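Local coordinates for polycomb protein Scm (Drosophila melanogaster, PDB 5J8Y) that pairs through its SAM domain with the SAM domain of Sfmbt, an interaction that probably helps link PRC1 to PhoRC at Polycomb response elements, at residues 23-26 / 27-30. Residues are numbered along the deposited sequence; the frame is centred on the assembly and turned at random.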
loop_
_atom_site.group_PDB
_atom_site.type_symbol
_atom_site.label_atom_id
_atom_site.label_comp_id
_atom_site.label_asym_id
_atom_site.label_seq_id
_atom_site.Cartn_x
_atom_site.Cartn_y
_atom_site.Cartn_z
ATOM N N ASN A 23 -3.929 14.927 17.812
ATOM C CA ASN A 23 -3.395 16.175 17.286
ATOM C C ASN A 23 -1.904 16.132 17.126
ATOM O O ASN A 23 -1.357 16.885 16.360
ATOM C CB ASN A 23 -3.765 17.368 18.176
ATOM C CG ASN A 23 -5.205 17.794 18.007
ATOM O OD1 ASN A 23 -5.951 17.185 17.252
ATOM N ND2 ASN A 23 -5.599 18.848 18.700
ATOM N N SER A 24 -1.258 15.238 17.863
ATOM C CA SER A 24 0.183 15.068 17.789
ATOM C C SER A 24 0.663 14.481 16.448
ATOM O O SER A 24 1.833 14.539 16.128
ATOM C CB SER A 24 0.694 14.248 18.975
ATOM O OG SER A 24 0.604 12.854 18.769
ATOM N N LEU A 25 -0.243 13.877 15.698
ATOM C CA LEU A 25 0.084 13.290 14.409
ATOM C C LEU A 25 -0.165 14.203 13.207
ATOM O O LEU A 25 0.099 13.814 12.088
ATOM C CB LEU A 25 -0.709 12.011 14.231
ATOM C CG LEU A 25 -0.348 10.856 15.168
ATOM C CD1 LEU A 25 -1.426 9.802 15.133
ATOM C CD2 LEU A 25 1.003 10.257 14.820
ATOM N N ALA A 26 -0.689 15.405 13.431
ATOM C CA ALA A 26 -0.965 16.324 12.324
ATOM C C ALA A 26 0.282 16.623 11.513
ATOM O O ALA A 26 0.234 16.912 10.332
ATOM C CB ALA A 26 -1.579 17.610 12.843
ATOM N N VAL A 27 1.413 16.544 12.168
ATOM C CA VAL A 27 2.690 16.814 11.522
ATOM C C VAL A 27 2.906 15.889 10.327
ATOM O O VAL A 27 3.572 16.255 9.361
ATOM C CB VAL A 27 3.868 16.637 12.507
ATOM C CG1 VAL A 27 5.168 17.116 11.880
ATOM C CG2 VAL A 27 3.609 17.384 13.811
ATOM N N HIS A 28 2.329 14.692 10.399
ATOM C CA HIS A 28 2.593 13.648 9.414
ATOM C C HIS A 28 1.635 13.695 8.227
ATOM O O HIS A 28 1.538 12.733 7.466
ATOM C CB HIS A 28 2.523 12.279 10.088
ATOM C CG HIS A 28 3.426 12.153 11.276
ATOM N ND1 HIS A 28 4.796 12.051 11.161
ATOM C CD2 HIS A 28 3.157 12.128 12.602
ATOM C CE1 HIS A 28 5.331 11.963 12.365
ATOM N NE2 HIS A 28 4.357 12.006 13.259
ATOM N N GLY A 29 0.936 14.815 8.069
ATOM C CA GLY A 29 0.048 15.008 6.937
ATOM C C GLY A 29 0.737 14.784 5.602
ATOM O O GLY A 29 0.388 13.860 4.866
ATOM N N ASP A 30 1.723 15.623 5.296
ATOM C CA ASP A 30 2.416 15.564 4.011
ATOM C C ASP A 30 3.076 14.211 3.758
ATOM O O ASP A 30 3.280 13.821 2.607
ATOM C CB ASP A 30 3.471 16.672 3.923
ATOM C CG ASP A 30 2.862 18.051 3.748
ATOM O OD1 ASP A 30 1.694 18.140 3.314
ATOM O OD2 ASP A 30 3.555 19.049 4.036
#
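Ser24 sets its carbonyl oxygen beside Val27 within a short 3-10 turn that carries the chain of this SAM domain from helix 11-21 into helix 29-34. Ser24 O lies 4.1 Å from Val27 CG2, the methyl anti to the carbonyl carbon (CG1 being anti to the backbone N, chi1 -172°), and the Ser24 hydroxyl OG hydrogen-bonds to Asp22 OD1. Leu25, the buried residue here, shows how a 3-10 segment can hand over to an alpha helix with backbone and side chain. Its carbonyl O accepts His28 N at 2.9 Å with an N-H...O angle of 159°, the donor standing above the carbonyl plane. Its methyl CD2 meets His28 CD2 at 3.6 Å, the two side chains crossing at a slant. With CG anti to its carbonyl carbon, His28 also brings ring CD2 obliquely to 3.5 Å from Leu25 O. Leu25 reaches Ile18 and Leu67, and both it and His28 touch Pro60, tying the turn to helices 11-21 and 58-71. An alanine in place of His28, the N-cap residue, would probably keep the backbone bond but leave a gap beside Leu25 CD2 and O and take a neighbour from Pro60. Ala26 rests its methyl on Glu19 and repeats the three-residue spacing, Ala26 O accepting Gly29 N at 3.2 Å. Gly29 N again stands above the carbonyl plane, the C=O...N angle at Ala26 O being 122°.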